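Local coordinates for DNA mismatch repair protein MutS (Thermus aquaticus, PDB 1EWQ) that binds mismatched DNA as a dimer, probably carrying out the recognition step of mismatch repair, and has a weak ATPase activity, at residues A675-V680 against T695-L700; Y737-A742 against A753-L758. All coordinates share one frame; numbering follows the deposited sequence.

Interaction 1. Residues A675-V680 against T695-L700. With SO4 (sulfate ion), chain F.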
loop_
_atom_site.group_PDB
_atom_site.type_symbol
_atom_site.label_atom_id
_atom_site.label_comp_id
_atom_site.label_asym_id
_atom_site.label_seq_id
_atom_site.Cartn_x
_atom_site.Cartn_y
_atom_site.Cartn_z
ATOM N N ALA C 675 15.836 -18.719 -36.956
ATOM C CA ALA C 675 16.435 -17.779 -37.899
ATOM C C ALA C 675 16.806 -16.472 -37.214
ATOM O O ALA C 675 17.906 -15.969 -37.396
ATOM C CB ALA C 675 15.476 -17.494 -39.041
ATOM N N ILE C 676 15.875 -15.925 -36.433
ATOM C CA ILE C 676 16.116 -14.668 -35.731
ATOM C C ILE C 676 17.210 -14.860 -34.689
ATOM O O ILE C 676 18.120 -14.038 -34.567
ATOM C CB ILE C 676 14.851 -14.160 -34.992
ATOM C CG1 ILE C 676 13.670 -14.066 -35.961
ATOM C CG2 ILE C 676 15.127 -12.787 -34.380
ATOM C CD1 ILE C 676 13.881 -13.095 -37.117
ATOM N N ALA C 677 17.115 -15.947 -33.930
ATOM C CA ALA C 677 18.115 -16.209 -32.903
ATOM C C ALA C 677 19.508 -16.303 -33.528
ATOM O O ALA C 677 20.481 -15.831 -32.944
ATOM C CB ALA C 677 17.779 -17.495 -32.156
ATOM N N THR C 678 19.588 -16.899 -34.719
ATOM C CA THR C 678 20.865 -17.068 -35.427
ATOM C C THR C 678 21.467 -15.761 -35.931
ATOM O O THR C 678 22.662 -15.492 -35.729
ATOM C CB THR C 678 20.726 -18.016 -36.639
ATOM O OG1 THR C 678 20.411 -19.339 -36.190
ATOM C CG2 THR C 678 22.026 -18.062 -37.419
ATOM N N ALA C 679 20.646 -14.959 -36.599
ATOM C CA ALA C 679 21.086 -13.675 -37.130
ATOM C C ALA C 679 21.577 -12.802 -35.985
ATOM O O ALA C 679 22.589 -12.115 -36.102
ATOM C CB ALA C 679 19.928 -12.983 -37.870
ATOM N N VAL C 680 20.843 -12.823 -34.875
ATOM C CA VAL C 680 21.215 -12.042 -33.705
ATOM C C VAL C 680 22.535 -12.570 -33.152
ATOM O O VAL C 680 23.426 -11.796 -32.818
ATOM C CB VAL C 680 20.128 -12.125 -32.604
ATOM C CG1 VAL C 680 20.642 -11.502 -31.314
ATOM C CG2 VAL C 680 18.858 -11.401 -33.073
ATOM N N THR C 695 19.938 -20.573 -24.151
ATOM C CA THR C 695 18.900 -20.939 -25.116
ATOM C C THR C 695 18.625 -22.436 -25.103
ATOM O O THR C 695 19.367 -23.200 -24.489
ATOM C CB THR C 695 19.325 -20.528 -26.555
ATOM O OG1 THR C 695 18.286 -20.851 -27.491
ATOM C CG2 THR C 695 20.599 -21.252 -26.956
ATOM N N HIS C 696 17.549 -22.846 -25.771
ATOM C CA HIS C 696 17.196 -24.259 -25.875
ATOM C C HIS C 696 17.498 -24.729 -27.287
ATOM O O HIS C 696 17.498 -25.923 -27.561
ATOM C CB HIS C 696 15.707 -24.476 -25.605
ATOM C CG HIS C 696 15.315 -24.220 -24.188
ATOM N ND1 HIS C 696 15.858 -24.920 -23.132
ATOM C CD2 HIS C 696 14.467 -23.314 -23.646
ATOM C CE1 HIS C 696 15.365 -24.451 -22.000
ATOM N NE2 HIS C 696 14.520 -23.477 -22.283
ATOM N N TYR C 697 17.746 -23.783 -28.187
ATOM C CA TYR C 697 18.028 -24.125 -29.577
ATOM C C TYR C 697 19.332 -24.887 -29.771
ATOM O O TYR C 697 20.421 -24.305 -29.712
ATOM C CB TYR C 697 18.057 -22.853 -30.424
ATOM C CG TYR C 697 16.709 -22.174 -30.566
ATOM C CD1 TYR C 697 16.625 -20.802 -30.767
ATOM C CD2 TYR C 697 15.524 -22.918 -30.568
ATOM C CE1 TYR C 697 15.406 -20.184 -30.975
ATOM C CE2 TYR C 697 14.291 -22.307 -30.778
ATOM C CZ TYR C 697 14.240 -20.939 -30.982
ATOM O OH TYR C 697 13.037 -20.309 -31.208
ATOM N N PHE C 698 19.229 -26.195 -29.983
ATOM C CA PHE C 698 20.428 -26.992 -30.225
ATOM C C PHE C 698 20.985 -26.520 -31.565
ATOM O O PHE C 698 22.184 -26.586 -31.815
ATOM C CB PHE C 698 20.107 -28.490 -30.324
ATOM C CG PHE C 698 19.857 -29.159 -29.001
ATOM C CD1 PHE C 698 18.600 -29.106 -28.399
ATOM C CD2 PHE C 698 20.879 -29.865 -28.363
ATOM C CE1 PHE C 698 18.355 -29.746 -27.186
ATOM C CE2 PHE C 698 20.644 -30.512 -27.144
ATOM C CZ PHE C 698 19.376 -30.452 -26.555
ATOM N N GLU C 699 20.092 -26.040 -32.424
ATOM C CA GLU C 699 20.498 -25.570 -33.732
ATOM C C GLU C 699 21.581 -24.486 -33.640
ATOM O O GLU C 699 22.482 -24.443 -34.472
ATOM C CB GLU C 699 19.278 -25.078 -34.539
ATOM C CG GLU C 699 18.129 -24.540 -33.711
ATOM C CD GLU C 699 17.255 -25.638 -33.113
ATOM O OE1 GLU C 699 16.315 -26.122 -33.797
ATOM O OE2 GLU C 699 17.522 -26.017 -31.958
ATOM N N LEU C 700 21.517 -23.634 -32.618
ATOM C CA LEU C 700 22.518 -22.574 -32.456
ATOM C C LEU C 700 23.889 -23.116 -32.047
ATOM O O LEU C 700 24.913 -22.494 -32.328
ATOM C CB LEU C 700 22.059 -21.548 -31.414
ATOM C CG LEU C 700 20.827 -20.699 -31.754
ATOM C CD1 LEU C 700 20.574 -19.675 -30.637
ATOM C CD2 LEU C 700 21.058 -19.982 -33.060
HETATM S S SO4 F . 15.639 -28.677 -23.092
HETATM O O1 SO4 F . 15.071 -29.505 -24.171
HETATM O O2 SO4 F . 16.297 -29.530 -22.088
HETATM O O3 SO4 F . 16.616 -27.749 -23.680
HETATM O O4 SO4 F . 14.553 -27.917 -22.451
#

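Interaction 2. Residues Y737-A742 against A753-L758. With SO4 (sulfate ion), chain F.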
loop_
_atom_site.group_PDB
_atom_site.type_symbol
_atom_site.label_atom_id
_atom_site.label_comp_id
_atom_site.label_asym_id
_atom_site.label_seq_id
_atom_site.Cartn_x
_atom_site.Cartn_y
_atom_site.Cartn_z
ATOM N N TYR C 737 15.579 -32.230 -22.359
ATOM C CA TYR C 737 14.835 -32.742 -21.209
ATOM C C TYR C 737 13.384 -32.269 -21.165
ATOM O O TYR C 737 12.668 -32.524 -20.196
ATOM C CB TYR C 737 15.547 -32.375 -19.893
ATOM C CG TYR C 737 16.831 -33.145 -19.671
ATOM C CD1 TYR C 737 18.039 -32.694 -20.204
ATOM C CD2 TYR C 737 16.819 -34.378 -19.014
ATOM C CE1 TYR C 737 19.203 -33.458 -20.097
ATOM C CE2 TYR C 737 17.977 -35.149 -18.904
ATOM C CZ TYR C 737 19.164 -34.684 -19.452
ATOM O OH TYR C 737 20.297 -35.457 -19.386
ATOM N N GLY C 738 12.952 -31.600 -22.230
ATOM C CA GLY C 738 11.588 -31.096 -22.297
ATOM C C GLY C 738 10.525 -32.128 -21.976
ATOM O O GLY C 738 9.677 -31.919 -21.103
ATOM N N VAL C 739 10.572 -33.255 -22.677
ATOM C CA VAL C 739 9.600 -34.323 -22.463
ATOM C C VAL C 739 9.705 -34.876 -21.035
ATOM O O VAL C 739 8.692 -35.150 -20.401
ATOM C CB VAL C 739 9.791 -35.460 -23.505
ATOM C CG1 VAL C 739 8.799 -36.576 -23.250
ATOM C CG2 VAL C 739 9.587 -34.911 -24.908
ATOM N N GLU C 740 10.929 -35.019 -20.533
ATOM C CA GLU C 740 11.153 -35.517 -19.177
ATOM C C GLU C 740 10.534 -34.552 -18.170
ATOM O O GLU C 740 9.847 -34.965 -17.235
ATOM C CB GLU C 740 12.654 -35.652 -18.895
ATOM C CG GLU C 740 13.264 -36.980 -19.332
ATOM C CD GLU C 740 12.999 -37.301 -20.794
ATOM O OE1 GLU C 740 13.563 -36.601 -21.666
ATOM O OE2 GLU C 740 12.221 -38.252 -21.067
ATOM N N VAL C 741 10.786 -33.258 -18.369
ATOM C CA VAL C 741 10.240 -32.241 -17.481
ATOM C C VAL C 741 8.717 -32.314 -17.536
ATOM O O VAL C 741 8.047 -32.185 -16.507
ATOM C CB VAL C 741 10.731 -30.828 -17.887
ATOM C CG1 VAL C 741 10.047 -29.772 -17.032
ATOM C CG2 VAL C 741 12.247 -30.745 -17.728
ATOM N N ALA C 742 8.180 -32.541 -18.734
ATOM C CA ALA C 742 6.737 -32.664 -18.917
ATOM C C ALA C 742 6.252 -33.850 -18.084
ATOM O O ALA C 742 5.267 -33.745 -17.347
ATOM C CB ALA C 742 6.396 -32.893 -20.399
ATOM N N ALA C 753 4.774 -40.961 -23.518
ATOM C CA ALA C 753 5.305 -42.046 -24.334
ATOM C C ALA C 753 5.161 -41.724 -25.810
ATOM O O ALA C 753 6.073 -41.966 -26.596
ATOM C CB ALA C 753 4.590 -43.355 -23.996
ATOM N N ARG C 754 4.010 -41.177 -26.180
ATOM C CA ARG C 754 3.768 -40.806 -27.562
ATOM C C ARG C 754 4.740 -39.691 -27.985
ATOM O O ARG C 754 5.264 -39.698 -29.101
ATOM C CB ARG C 754 2.315 -40.351 -27.724
ATOM C CG ARG C 754 1.980 -39.737 -29.073
ATOM C CD ARG C 754 2.276 -40.665 -30.250
ATOM N NE ARG C 754 1.886 -40.027 -31.504
ATOM C CZ ARG C 754 2.311 -40.395 -32.708
ATOM N NH1 ARG C 754 3.149 -41.414 -32.842
ATOM N NH2 ARG C 754 1.906 -39.727 -33.783
ATOM N N ALA C 755 4.988 -38.736 -27.092
ATOM C CA ALA C 755 5.910 -37.648 -27.404
ATOM C C ALA C 755 7.321 -38.199 -27.652
ATOM O O ALA C 755 8.004 -37.764 -28.585
ATOM C CB ALA C 755 5.931 -36.619 -26.267
ATOM N N ARG C 756 7.761 -39.157 -26.839
ATOM C CA ARG C 756 9.097 -39.726 -27.041
ATOM C C ARG C 756 9.169 -40.406 -28.406
ATOM O O ARG C 756 10.167 -40.272 -29.127
ATOM C CB ARG C 756 9.458 -40.736 -25.941
ATOM C CG ARG C 756 9.619 -40.137 -24.541
ATOM C CD ARG C 756 10.333 -41.126 -23.611
ATOM N NE ARG C 756 10.413 -40.676 -22.224
ATOM C CZ ARG C 756 9.547 -41.021 -21.274
ATOM N NH1 ARG C 756 8.529 -41.828 -21.557
ATOM N NH2 ARG C 756 9.693 -40.555 -20.041
ATOM N N ALA C 757 8.101 -41.125 -28.761
ATOM C CA ALA C 757 8.021 -41.817 -30.047
ATOM C C ALA C 757 8.081 -40.826 -31.208
ATOM O O ALA C 757 8.673 -41.110 -32.246
ATOM C CB ALA C 757 6.732 -42.622 -30.122
ATOM N N LEU C 758 7.453 -39.669 -31.034
ATOM C CA LEU C 758 7.445 -38.639 -32.061
ATOM C C LEU C 758 8.838 -38.044 -32.185
ATOM O O LEU C 758 9.311 -37.784 -33.288
ATOM C CB LEU C 758 6.445 -37.537 -31.704
ATOM C CG LEU C 758 4.970 -37.813 -31.995
ATOM C CD1 LEU C 758 4.095 -36.785 -31.293
ATOM C CD2 LEU C 758 4.745 -37.782 -33.506
HETATM S S SO4 F . 15.639 -28.677 -23.092
HETATM O O1 SO4 F . 15.071 -29.505 -24.171
HETATM O O2 SO4 F . 16.297 -29.530 -22.088
HETATM O O3 SO4 F . 16.616 -27.749 -23.680
HETATM O O4 SO4 F . 14.553 -27.917 -22.451
#

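Interaction 1. Residues A675-V680 against T695-L700
Ala677 turns its methyl group to two side chains of the 695-700 turn, the ring of Tyr697 and a branch of Leu700, which meet it side by side. The tyrosine meets it edge on: CB of Ala677 lies near the ring plane, 3.8 Å from CD1 of Tyr697 and as close to CE1, so the methyl rests against one C-C side of the ring and not its face. Leu700 reaches the same methyl with CD1, 3.9 Å from CB of Ala677. Its other branch, CD2, runs alongside Thr678, the two side chains sliding past each other in opposite directions, with CD2 of Leu700 3.3 Å from OG1 of Thr678. That hydroxyl stands beside its own backbone N, anti to the carbonyl carbon (chi1 -66°), where it hydrogen-bonds to the carbonyl O of Val674 one turn back in the helix; the leucine thus packs against a hydroxyl already bonded to its own helix. The backbone N of Tyr697 donates to OG1 of Thr695 at 3.1 Å, an ST turn. Next to it the ring of His696 meets a sulfate ion, probably from the crystallisation liquor, at its edge, ND1 donating to O3 of the sulfate at 3.0 Å, with an angle of 140° at the hydrogen. A leucine here has no N-H to offer, and the sulfate would probably be held less firmly, by Tyr737 N and the hydroxyls of Thr668 and Ser669 of the second subunit. In the P-loop NTPase domain, the contact joins helix 670-687 to the turn that leaves strand 690-694 and enters the short helix 698-701. Helix 638-652 packs on Ile676 and Val680, and the second subunit also packs on the 675-680 helix.

Interaction 2. Residues Y737-A742 against A753-L758
Glu740 and Arg756 form a salt bridge across a helical hairpin, in which helix 738-744 and helix 749-762 run antiparallel, facing each other; the short segments lie at 177° with axes 10.2 Å apart. The bridge is a single hydrogen bond, from NE of Arg756 to OE2 of Glu740 at 3.2 Å, with 158° at the hydrogen. OE2 is met nearly along its C-O axis and sits at the edge of the guanidinium, close to its plane, and the carboxylate and guanidinium planes are nearly coplanar. The two side chains themselves cross at about a right angle: Arg756 runs extended from CG to NE, while Glu740 bends at chi2 (54°), which swings its carboxylate over to the arginine. A second polar bond lies at the start of the hairpin. Tyr737, at the N-cap position, donates its backbone N-H to O2 of the sulfate, 2.8 Å from N, and more weakly to O1. The start of helix 738-744 thus faces an anion, a placing that the helix dipole would probably favour.

Beneath the salt bridge the packing is apolar. Val739 points at the other helix, and its CG1 touches CG of Arg756 at 3.9 Å, so the start of the arginine's aliphatic stem lies on the valine while its NE holds the glutamate. Val752 and Leu759 of helix 749-762 also touch Val739, and Ile676 of the second subunit packs on both it and Ala755. The inner end of the contact is methyl against methyl, CG1 of Val739 lying 4.2 Å from CB of Ala755.

Both contacts belong to the P-loop NTPase domain, yet they hold different elements. Interaction 1 is buried and apolar across its segments, binding a helix to the turn after a strand of the central sheet; interaction 2 is only partly buried, joins two helices near the C-terminus, and adds an ion pair to its packing. Their centres are 22 Å apart and they do not touch each other, but both touch one bound sulfate, which takes a side-chain N-H from the first and a backbone N-H from the second. The second subunit connects them too: residues of 675-680 in one chain pack on 737-742 and 753-758 of the other, so both contacts border the dimer interface.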